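Long-range contacts in leucyl aminopeptidase (Trypanosoma brucei brucei, PDB 5NSM), which probably acts as a metal-dependent M17-family leucyl aminopeptidase, removing N-terminal amino acids, leucine among them, from peptides at a site holding two manganese ions: residues 40-45 / 89-94; 47-52 / 102-107; 293-298 / 344-349; 297-302 / 368-373. All blocks are in the same frame, centred on the assembly; numbering follows the deposited sequence.

Contact 1: 40-45 / 89-94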
loop_
_atom_site.group_PDB
_atom_site.type_symbol
_atom_site.label_atom_id
_atom_site.label_comp_id
_atom_site.label_asym_id
_atom_site.label_seq_id
_atom_site.Cartn_x
_atom_site.Cartn_y
_atom_site.Cartn_z
ATOM N N GLY A 40 9.343 38.606 50.514
ATOM C CA GLY A 40 8.374 39.181 49.552
ATOM C C GLY A 40 8.972 39.724 48.246
ATOM O O GLY A 40 8.268 40.381 47.468
ATOM N N VAL A 41 10.251 39.430 48.000
ATOM C CA VAL A 41 10.928 39.781 46.737
ATOM C C VAL A 41 10.868 38.551 45.807
ATOM O O VAL A 41 11.436 37.499 46.091
ATOM C CB VAL A 41 12.432 40.206 46.895
ATOM C CG1 VAL A 41 12.984 40.744 45.577
ATOM C CG2 VAL A 41 12.650 41.263 47.985
ATOM N N LEU A 42 10.208 38.722 44.675
ATOM C CA LEU A 42 10.113 37.644 43.659
ATOM C C LEU A 42 11.486 37.387 43.055
ATOM O O LEU A 42 12.340 38.276 43.004
ATOM C CB LEU A 42 9.101 37.961 42.562
ATOM C CG LEU A 42 7.653 37.663 42.968
ATOM C CD1 LEU A 42 7.182 38.443 44.191
ATOM C CD2 LEU A 42 6.759 38.003 41.793
ATOM N N SER A 43 11.684 36.155 42.635
ATOM C CA SER A 43 12.959 35.722 42.052
ATOM C C SER A 43 13.242 36.396 40.690
ATOM O O SER A 43 14.403 36.566 40.301
ATOM C CB SER A 43 12.995 34.205 41.882
ATOM O OG SER A 43 12.827 33.539 43.127
ATOM N N SER A 44 12.184 36.729 39.971
ATOM C CA SER A 44 12.302 37.286 38.625
ATOM C C SER A 44 11.015 37.995 38.216
ATOM O O SER A 44 10.089 38.122 38.999
ATOM C CB SER A 44 12.649 36.205 37.576
ATOM O OG SER A 44 11.523 35.372 37.281
ATOM N N GLY A 45 10.999 38.463 36.964
ATOM C CA GLY A 45 9.824 39.157 36.380
ATOM C C GLY A 45 8.669 38.271 35.945
ATOM O O GLY A 45 7.703 38.747 35.351
ATOM N N GLU A 89 2.379 46.010 38.366
ATOM C CA GLU A 89 3.356 47.122 38.365
ATOM C C GLU A 89 3.967 47.328 39.748
ATOM O O GLU A 89 3.288 47.227 40.783
ATOM C CB GLU A 89 2.732 48.438 37.875
ATOM C CG GLU A 89 3.773 49.520 37.557
ATOM C CD GLU A 89 3.192 50.731 36.823
ATOM O OE1 GLU A 89 1.961 50.767 36.568
ATOM O OE2 GLU A 89 3.976 51.658 36.522
ATOM N N GLY A 90 5.260 47.625 39.730
ATOM C CA GLY A 90 6.020 48.004 40.961
ATOM C C GLY A 90 6.042 46.931 42.041
ATOM O O GLY A 90 5.919 47.198 43.227
ATOM N N LEU A 91 6.174 45.697 41.599
ATOM C CA LEU A 91 6.299 44.551 42.512
ATOM C C LEU A 91 7.770 44.199 42.622
ATOM O O LEU A 91 8.456 43.998 41.616
ATOM C CB LEU A 91 5.507 43.352 41.988
ATOM C CG LEU A 91 5.308 42.173 42.940
ATOM C CD1 LEU A 91 4.579 42.571 44.223
ATOM C CD2 LEU A 91 4.513 41.111 42.178
ATOM N N ALA A 92 8.251 44.131 43.842
ATOM C CA ALA A 92 9.685 43.877 44.095
ATOM C C ALA A 92 10.100 42.548 43.519
ATOM O O ALA A 92 9.451 41.513 43.761
ATOM C CB ALA A 92 9.982 43.913 45.583
ATOM N N ASN A 93 11.162 42.578 42.736
ATOM C CA ASN A 93 11.759 41.338 42.194
ATOM C C ASN A 93 13.253 41.473 41.975
ATOM O O ASN A 93 13.753 42.537 41.697
ATOM C CB ASN A 93 11.067 40.907 40.892
ATOM C CG ASN A 93 11.278 41.891 39.755
ATOM O OD1 ASN A 93 12.197 41.720 38.951
ATOM N ND2 ASN A 93 10.491 42.972 39.738
ATOM N N ALA A 94 13.940 40.350 42.043
ATOM C CA ALA A 94 15.430 40.312 41.973
ATOM C C ALA A 94 16.007 40.681 40.604
ATOM O O ALA A 94 17.165 41.024 40.501
ATOM C CB ALA A 94 15.968 38.956 42.403
#
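Leu42 and Asn93 form the tight centre of this contact, where two loops meet in a single beta bridge with their CA atoms 4.3 Å apart. Two main-chain bonds close it: Leu42 N donates to Ala92 O at 3.0 Å, and Ala94 N to Leu42 O at 2.8 Å. The same Leu42 O receives a CA-H...O contact from Asn93 CA at 3.2 Å. On the inner side, Leu42 CD2 packs against Leu91 CD2 at 3.9 Å with the two side chains crossing at about a right angle, and both leucines also rest on Val100 of strand 99-107. Asn93 has a short amide that can tie down a turning loop: CG sits between the backbone N and the carbonyl carbon (chi1 66°), which lets ND2 turn back to Leu91 O at 3.0 Å, an acceptor lying almost in the plane of the Asn93 amide. Ser97 O is a second acceptor that fixes the rotation. The outer side is looser. Val41 CG1 lies over the backbone at Asn93 CA (3.6 Å) but comes only to 4.4 Å from Ala92 CB, and the small side chains of Ala92 and Ala94 lie on the side open to solvent. Ser43 and Ser44 turn their CB atoms away, and their hydroxyls bond to Asp142 and Thr140. Because the polar bonds between the loops run from main chain to main chain, the pairing rests chiefly on backbone shape, with the leucine pair adding apolar packing on its inner side.

Contact 2: 47-52 / 102-107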
loop_
_atom_site.group_PDB
_atom_site.type_symbol
_atom_site.label_atom_id
_atom_site.label_comp_id
_atom_site.label_asym_id
_atom_site.label_seq_id
_atom_site.Cartn_x
_atom_site.Cartn_y
_atom_site.Cartn_z
ATOM N N ALA A 47 6.059 35.114 37.550
ATOM C CA ALA A 47 5.567 34.203 38.583
ATOM C C ALA A 47 4.385 33.406 38.069
ATOM O O ALA A 47 3.558 33.904 37.318
ATOM C CB ALA A 47 5.162 34.950 39.850
ATOM N N VAL A 48 4.295 32.170 38.550
ATOM C CA VAL A 48 3.238 31.237 38.111
ATOM C C VAL A 48 2.419 30.748 39.272
ATOM O O VAL A 48 2.936 30.376 40.313
ATOM C CB VAL A 48 3.827 30.038 37.351
ATOM C CG1 VAL A 48 2.726 29.188 36.758
ATOM C CG2 VAL A 48 4.746 30.517 36.236
ATOM N N LEU A 49 1.118 30.778 39.077
ATOM C CA LEU A 49 0.168 30.327 40.095
ATOM C C LEU A 49 -0.751 29.255 39.516
ATOM O O LEU A 49 -1.541 29.523 38.632
ATOM C CB LEU A 49 -0.684 31.485 40.638
ATOM C CG LEU A 49 -1.750 31.101 41.694
ATOM C CD1 LEU A 49 -1.105 30.574 42.974
ATOM C CD2 LEU A 49 -2.616 32.297 41.995
ATOM N N VAL A 50 -0.656 28.064 40.084
ATOM C CA VAL A 50 -1.366 26.869 39.573
ATOM C C VAL A 50 -2.167 26.092 40.633
ATOM O O VAL A 50 -1.657 25.723 41.663
ATOM C CB VAL A 50 -0.389 25.939 38.830
ATOM C CG1 VAL A 50 -1.068 24.634 38.472
ATOM C CG2 VAL A 50 0.081 26.606 37.545
ATOM N N GLY A 51 -3.449 25.929 40.374
ATOM C CA GLY A 51 -4.327 25.218 41.283
ATOM C C GLY A 51 -5.714 25.003 40.706
ATOM O O GLY A 51 -6.027 25.464 39.619
ATOM N N THR A 52 -6.547 24.305 41.463
ATOM C CA THR A 52 -7.938 24.060 41.077
ATOM C C THR A 52 -8.775 25.312 41.280
ATOM O O THR A 52 -8.348 26.267 41.910
ATOM C CB THR A 52 -8.605 22.939 41.887
ATOM O OG1 THR A 52 -8.604 23.298 43.272
ATOM C CG2 THR A 52 -7.859 21.604 41.713
ATOM N N VAL A 102 2.364 37.793 36.057
ATOM C CA VAL A 102 1.793 36.701 36.856
ATOM C C VAL A 102 0.855 35.870 35.970
ATOM O O VAL A 102 -0.131 36.400 35.444
ATOM C CB VAL A 102 0.986 37.198 38.066
ATOM C CG1 VAL A 102 0.395 36.014 38.842
ATOM C CG2 VAL A 102 1.857 38.024 38.988
ATOM N N VAL A 103 1.188 34.595 35.808
ATOM C CA VAL A 103 0.386 33.669 34.982
ATOM C C VAL A 103 -0.338 32.689 35.867
ATOM O O VAL A 103 0.263 31.920 36.602
ATOM C CB VAL A 103 1.212 32.885 33.956
ATOM C CG1 VAL A 103 0.302 32.031 33.077
ATOM C CG2 VAL A 103 2.013 33.835 33.065
ATOM N N VAL A 104 -1.653 32.773 35.806
ATOM C CA VAL A 104 -2.545 31.874 36.558
ATOM C C VAL A 104 -2.935 30.685 35.656
ATOM O O VAL A 104 -3.238 30.860 34.495
ATOM C CB VAL A 104 -3.821 32.592 37.025
ATOM C CG1 VAL A 104 -4.756 31.637 37.735
ATOM C CG2 VAL A 104 -3.460 33.741 37.962
ATOM N N GLY A 105 -2.944 29.501 36.241
ATOM C CA GLY A 105 -3.366 28.281 35.549
ATOM C C GLY A 105 -4.346 27.473 36.379
ATOM O O GLY A 105 -4.066 27.164 37.530
ATOM N N GLU A 106 -5.473 27.124 35.773
ATOM C CA GLU A 106 -6.517 26.341 36.443
ATOM C C GLU A 106 -6.467 24.834 36.096
ATOM O O GLU A 106 -6.559 24.436 34.938
ATOM C CB GLU A 106 -7.913 26.872 36.157
ATOM C CG GLU A 106 -8.979 26.252 37.078
ATOM C CD GLU A 106 -10.412 26.589 36.673
ATOM O OE1 GLU A 106 -10.695 27.782 36.429
ATOM O OE2 GLU A 106 -11.256 25.659 36.616
ATOM N N VAL A 107 -6.312 24.040 37.146
ATOM C CA VAL A 107 -6.252 22.581 37.082
ATOM C C VAL A 107 -7.653 21.992 37.303
ATOM O O VAL A 107 -8.314 22.353 38.265
ATOM C CB VAL A 107 -5.333 21.983 38.174
ATOM C CG1 VAL A 107 -5.186 20.472 38.006
ATOM C CG2 VAL A 107 -3.957 22.637 38.167
#
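Leu49 meets Val103, Val104 and Gly105 through flat peptide groups set edge to edge, so that N-H and C=O fill the seam and side chains stand on the two faces of a parallel pair of strands. One face carries Val48, Val50 and Val103 and is covered by helix 120-131; the other carries Ala47, Leu49, Val102, Val104 and Glu106 and is met by helices 53-56 and 69-77. At the seam, Leu49 N bonds to Val103 O at 2.9 Å, and Leu49 O receives Gly105 N at 2.8 Å, so this one residue links to both flanks of Val104. The strand directions differ by 22°, the modest twist expected of neighbouring strands. Both strands are interior members of the mixed sheet in the N-terminal alpha/beta domain, whose family belongs to the macro-domain clan; strand 140-145 pairs with the other edge of strand 46-52. Beta-branched valines are at home in such extended, buried positions. Val50 has Gly105 as its bridge partner, and the lack of a side chain there leaves room for its CG2. Val50 CG1, anti to the backbone N (chi1 172°), meets Val107 CG2 at 3.5 Å, the two valines crossing at about a right angle. On the opposite face Leu49 CD2 reaches Val104 CG2 more loosely, at 4.4 Å. Farther on, Val107 N donates to Gly51 O at 2.9 Å, and Thr52 takes the N-cap position before helix 53-56.

Contact 3: 293-298 / 344-349. With MN (manganese (II) ion), chain O; MN (manganese (II) ion), chain N.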
loop_
_atom_site.group_PDB
_atom_site.type_symbol
_atom_site.label_atom_id
_atom_site.label_comp_id
_atom_site.label_asym_id
_atom_site.label_seq_id
_atom_site.Cartn_x
_atom_site.Cartn_y
_atom_site.Cartn_z
ATOM N N TYR A 293 18.451 2.349 19.001
ATOM C CA TYR A 293 17.705 2.677 17.781
ATOM C C TYR A 293 17.147 1.393 17.143
ATOM O O TYR A 293 17.851 0.404 17.042
ATOM C CB TYR A 293 18.581 3.414 16.779
ATOM C CG TYR A 293 17.850 4.059 15.623
ATOM C CD1 TYR A 293 17.048 5.177 15.810
ATOM C CD2 TYR A 293 17.967 3.560 14.336
ATOM C CE1 TYR A 293 16.378 5.775 14.748
ATOM C CE2 TYR A 293 17.316 4.172 13.261
ATOM C CZ TYR A 293 16.522 5.275 13.475
ATOM O OH TYR A 293 15.873 5.876 12.431
ATOM N N ASP A 294 15.861 1.442 16.794
ATOM C CA ASP A 294 15.081 0.297 16.236
ATOM C C ASP A 294 14.788 0.648 14.799
ATOM O O ASP A 294 13.797 1.303 14.509
ATOM C CB ASP A 294 13.760 0.036 17.044
ATOM C CG ASP A 294 13.105 -1.331 16.761
ATOM O OD1 ASP A 294 13.648 -2.006 15.875
ATOM O OD2 ASP A 294 12.051 -1.754 17.415
ATOM N N CYS A 295 15.690 0.290 13.902
ATOM C CA CYS A 295 15.410 0.467 12.449
ATOM C C CYS A 295 14.485 -0.647 11.917
ATOM O O CYS A 295 13.953 -0.556 10.830
ATOM C CB CYS A 295 16.688 0.557 11.608
ATOM S SG CYS A 295 17.402 -0.992 11.027
ATOM N N GLY A 296 14.319 -1.682 12.722
ATOM C CA GLY A 296 13.531 -2.862 12.362
ATOM C C GLY A 296 14.359 -4.081 11.968
ATOM O O GLY A 296 13.853 -5.207 11.896
ATOM N N GLY A 297 15.638 -3.848 11.731
ATOM C CA GLY A 297 16.529 -4.871 11.169
ATOM C C GLY A 297 16.136 -5.152 9.726
ATOM O O GLY A 297 15.647 -4.273 9.021
ATOM N N LEU A 298 16.308 -6.396 9.310
ATOM C CA LEU A 298 15.945 -6.815 7.937
ATOM C C LEU A 298 14.452 -6.575 7.635
ATOM O O LEU A 298 14.084 -6.255 6.497
ATOM C CB LEU A 298 16.349 -8.247 7.653
ATOM C CG LEU A 298 17.832 -8.441 7.340
ATOM C CD1 LEU A 298 18.189 -9.915 7.330
ATOM C CD2 LEU A 298 18.227 -7.842 5.996
ATOM N N ASN A 344 19.234 -2.198 16.904
ATOM C CA ASN A 344 18.632 -3.078 15.905
ATOM C C ASN A 344 18.907 -2.493 14.529
ATOM O O ASN A 344 18.138 -1.698 13.987
ATOM C CB ASN A 344 17.134 -3.267 16.129
ATOM C CG ASN A 344 16.568 -4.486 15.407
ATOM O OD1 ASN A 344 17.309 -5.346 14.902
ATOM N ND2 ASN A 344 15.253 -4.557 15.335
ATOM N N ALA A 345 20.008 -2.950 13.954
ATOM C CA ALA A 345 20.560 -2.373 12.704
ATOM C C ALA A 345 20.386 -3.289 11.517
ATOM O O ALA A 345 20.058 -4.462 11.639
ATOM C CB ALA A 345 22.032 -2.027 12.877
ATOM N N ILE A 346 20.623 -2.726 10.353
ATOM C CA ILE A 346 20.488 -3.472 9.096
ATOM C C ILE A 346 21.846 -3.538 8.407
ATOM O O ILE A 346 22.526 -2.524 8.235
ATOM C CB ILE A 346 19.378 -2.911 8.161
ATOM C CG1 ILE A 346 19.172 -3.853 6.970
ATOM C CG2 ILE A 346 19.691 -1.513 7.691
ATOM C CD1 ILE A 346 17.879 -3.623 6.232
ATOM N N GLY A 347 22.219 -4.743 8.002
ATOM C CA GLY A 347 23.486 -4.946 7.280
ATOM C C GLY A 347 23.780 -6.404 7.009
ATOM O O GLY A 347 22.942 -7.248 7.253
ATOM N N PRO A 348 25.005 -6.704 6.557
ATOM C CA PRO A 348 25.383 -8.073 6.275
ATOM C C PRO A 348 25.340 -9.038 7.462
ATOM O O PRO A 348 25.163 -10.231 7.266
ATOM C CB PRO A 348 26.816 -7.959 5.741
ATOM C CG PRO A 348 27.161 -6.521 5.637
ATOM C CD PRO A 348 26.073 -5.728 6.259
ATOM N N LYS A 349 25.526 -8.541 8.671
ATOM C CA LYS A 349 25.516 -9.421 9.879
ATOM C C LYS A 349 24.169 -9.494 10.583
ATOM O O LYS A 349 24.019 -10.124 11.612
ATOM C CB LYS A 349 26.578 -8.982 10.860
ATOM C CG LYS A 349 27.972 -8.979 10.268
ATOM C CD LYS A 349 29.037 -9.231 11.329
ATOM C CE LYS A 349 29.292 -8.005 12.183
ATOM N NZ LYS A 349 29.747 -8.410 13.559
HETATM MN MN MN O . 11.716 -1.922 19.381
HETATM MN MN MN N . 11.053 -3.291 16.697
HETATM O O HOH W 1 10.108 -0.655 19.288
#
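Asp294 and Asn344 run side by side and point the same way, Asn344 ND2 donating to Asp294 OD1 at 3.1 Å. The amide meets that oxygen on its syn side but 33° out of the carboxylate plane, and the same ND2 also bonds to Thr370 O. Asparagine offers here an uncharged donor that can hold a metal-binding carboxylate. Among metal bonds, Asp294 OD2 bridges the two manganese ions, lying 2.0 Å from each. The other oxygen, OD1, takes the Asn344 bond and a weak one from Gly296 N.

Main-chain bonds set the two segments in a short parallel pairing: Asn344 N donates to Tyr293 O at 2.9 Å, and Cys295 N returns to Asn344 O at 3.2 Å. Beyond it the chain turns through Gly296 and Gly297, both at positive phi; at Gly296 a CB would press on the carbonyl O of Cys295, so glycine is called for. Gly297 CA makes a CA-H...O contact with Ala345 O at 3.6 Å.

Sulfur and apolar contacts complete the interface. Cys295 SG stands between the backbone N and the carbonyl carbon (chi1 87°), on the side of residues 344-349, 4.0 Å from Ile346 CB, while accepting a weak bond from Gly297 N. Ile346 CG1 faces Leu298 CD2 at 4.2 Å, and this apolar patch continues into packing with Ile346 of the second subunit and Leu298 of the third. Tyr293 OH bonds to Asn353 O of the third subunit. Together with Lys289, Asp312, Asp371 and Glu373, the bridging Asp294 completes the dinuclear metal centre characteristic of M17 aminopeptidases.

Contact 4: 297-302 / 368-373. With MN (manganese (II) ion), chain N; MN (manganese (II) ion), chain O.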
loop_
_atom_site.group_PDB
_atom_site.type_symbol
_atom_site.label_atom_id
_atom_site.label_comp_id
_atom_site.label_asym_id
_atom_site.label_seq_id
_atom_site.Cartn_x
_atom_site.Cartn_y
_atom_site.Cartn_z
ATOM N N GLY A 297 15.638 -3.848 11.731
ATOM C CA GLY A 297 16.529 -4.871 11.169
ATOM C C GLY A 297 16.136 -5.152 9.726
ATOM O O GLY A 297 15.647 -4.273 9.021
ATOM N N LEU A 298 16.308 -6.396 9.310
ATOM C CA LEU A 298 15.945 -6.815 7.937
ATOM C C LEU A 298 14.452 -6.575 7.635
ATOM O O LEU A 298 14.084 -6.255 6.497
ATOM C CB LEU A 298 16.349 -8.247 7.653
ATOM C CG LEU A 298 17.832 -8.441 7.340
ATOM C CD1 LEU A 298 18.189 -9.915 7.330
ATOM C CD2 LEU A 298 18.227 -7.842 5.996
ATOM N N ALA A 299 13.627 -6.645 8.681
ATOM C CA ALA A 299 12.202 -6.212 8.629
ATOM C C ALA A 299 12.134 -4.695 8.789
ATOM O O ALA A 299 11.616 -4.162 9.768
ATOM C CB ALA A 299 11.366 -6.904 9.683
ATOM N N LEU A 300 12.697 -4.027 7.808
ATOM C CA LEU A 300 12.954 -2.584 7.848
ATOM C C LEU A 300 11.670 -1.794 7.963
ATOM O O LEU A 300 10.711 -2.008 7.242
ATOM C CB LEU A 300 13.712 -2.131 6.606
ATOM C CG LEU A 300 14.274 -0.713 6.604
ATOM C CD1 LEU A 300 15.396 -0.578 7.624
ATOM C CD2 LEU A 300 14.792 -0.371 5.205
ATOM N N LYS A 301 11.663 -0.884 8.905
ATOM C CA LYS A 301 10.548 0.046 9.060
ATOM C C LYS A 301 10.508 1.031 7.929
ATOM O O LYS A 301 11.546 1.527 7.525
ATOM C CB LYS A 301 10.687 0.845 10.341
ATOM C CG LYS A 301 10.571 0.029 11.592
ATOM C CD LYS A 301 10.891 0.902 12.784
ATOM C CE LYS A 301 10.894 0.092 14.078
ATOM N NZ LYS A 301 9.540 -0.468 14.320
ATOM N N PRO A 302 9.306 1.367 7.439
ATOM C CA PRO A 302 9.204 2.575 6.601
ATOM C C PRO A 302 9.604 3.832 7.397
ATOM O O PRO A 302 9.524 3.838 8.618
ATOM C CB PRO A 302 7.716 2.621 6.217
ATOM C CG PRO A 302 7.169 1.253 6.548
ATOM C CD PRO A 302 7.981 0.783 7.711
ATOM N N ILE A 368 10.545 -14.794 13.220
ATOM C CA ILE A 368 9.550 -14.529 12.172
ATOM C C ILE A 368 9.689 -13.106 11.643
ATOM O O ILE A 368 9.515 -12.857 10.446
ATOM C CB ILE A 368 8.101 -14.677 12.688
ATOM C CG1 ILE A 368 7.858 -16.064 13.267
ATOM C CG2 ILE A 368 7.069 -14.395 11.588
ATOM C CD1 ILE A 368 8.113 -17.208 12.315
ATOM N N ASN A 369 9.964 -12.197 12.559
ATOM C CA ASN A 369 10.085 -10.776 12.264
ATOM C C ASN A 369 11.129 -10.122 13.163
ATOM O O ASN A 369 10.971 -10.053 14.352
ATOM C CB ASN A 369 8.722 -10.100 12.420
ATOM C CG ASN A 369 8.685 -8.683 11.889
ATOM O OD1 ASN A 369 9.519 -7.857 12.221
ATOM N ND2 ASN A 369 7.734 -8.420 10.994
ATOM N N THR A 370 12.168 -9.601 12.548
ATOM C CA THR A 370 13.307 -9.002 13.256
ATOM C C THR A 370 12.971 -7.710 13.984
ATOM O O THR A 370 13.749 -7.240 14.789
ATOM C CB THR A 370 14.473 -8.680 12.310
ATOM O OG1 THR A 370 14.048 -7.786 11.271
ATOM C CG2 THR A 370 15.021 -9.949 11.707
ATOM N N ASP A 371 11.828 -7.135 13.654
ATOM C CA ASP A 371 11.359 -5.870 14.251
ATOM C C ASP A 371 10.615 -6.050 15.584
ATOM O O ASP A 371 10.337 -5.053 16.287
ATOM C CB ASP A 371 10.472 -5.075 13.319
ATOM C CG ASP A 371 10.304 -3.645 13.770
ATOM O OD1 ASP A 371 11.001 -3.176 14.745
ATOM O OD2 ASP A 371 9.494 -2.966 13.133
ATOM N N ALA A 372 10.373 -7.312 15.899
ATOM C CA ALA A 372 9.974 -7.792 17.246
ATOM C C ALA A 372 11.219 -8.247 18.037
ATOM O O ALA A 372 11.327 -9.359 18.525
ATOM C CB ALA A 372 8.976 -8.923 17.139
ATOM N N GLU A 373 12.123 -7.307 18.168
ATOM C CA GLU A 373 13.469 -7.493 18.772
ATOM C C GLU A 373 13.483 -7.339 20.310
ATOM O O GLU A 373 14.318 -7.870 20.984
ATOM C CB GLU A 373 14.440 -6.481 18.152
ATOM C CG GLU A 373 14.438 -5.055 18.710
ATOM C CD GLU A 373 13.201 -4.182 18.451
ATOM O OE1 GLU A 373 12.992 -3.216 19.282
ATOM O OE2 GLU A 373 12.511 -4.356 17.386
HETATM MN MN MN N . 11.053 -3.291 16.697
HETATM MN MN MN O . 11.716 -1.922 19.381
HETATM O O HOH W 2 9.021 -3.526 10.675
HETATM O O HOH W 3 8.606 -2.222 16.742
HETATM O O HOH W 1 10.108 -0.655 19.288
#
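Thr370 OG1 is held by two bonds: it accepts from Ala299 N at 2.9 Å, with an N-H...O angle of 161°, and donates to Gly296 O. Its chi1 of 58° turns the hydroxyl to the opposing loop, and threonine answers the need because one small group can both donate and accept a hydrogen bond. Ala299 lies at the centre of an inverse gamma turn, its CB 3.2 Å from Thr370 OG1 and 3.3 Å from Asn369 OD1.

The second anchor is a salt bridge. Lys301 crosses Asp371 at about a right angle and bends at its last torsion (chi4 -63°), bringing NZ to 2.8 Å from Asp371 OD2 on the syn lone pair; its bond to OD1 is weak. A water donating to both Ala299 O and Asp371 OD2, the latter at 2.6 Å, joins the two anchors.

Asp371 is held in turn by an Asx turn, Asn369 OD1 accepting from Asp371 N at 2.8 Å within a type I turn. Thus placed, Asp371 chelates one manganese ion, through its main-chain O at 1.9 Å and through OD1 at 2.0 Å. Glu373 spans both ions, OE2 on the same one and OE1 on the other. The run from Asn369 to Glu373 opens the NTDAEGR signature of M17 leucyl aminopeptidases, and supplies metal ligands.

How the contacts relate
Contacts 1 and 2 belong to the N-terminal alpha/beta domain and contacts 3 and 4 to the catalytic domain, the two pairs lying on opposite sides of the chain's centre. Contact 1 is a surface pairing of loops; contact 2, about 17 Å away between centres, is the buried, regular strand seam, and Leu42 of the former packs on Ala47 of the latter. Contact 3 is buried and contact 4 partly buried; their centres are about 7 Å apart, and they share Gly297 and Leu298 and touch the same two manganese ions and the second subunit. Backbone bonds and aliphatic packing prevail in the first pair; contacts 3 and 4 add carboxylates, metal bonds and charge.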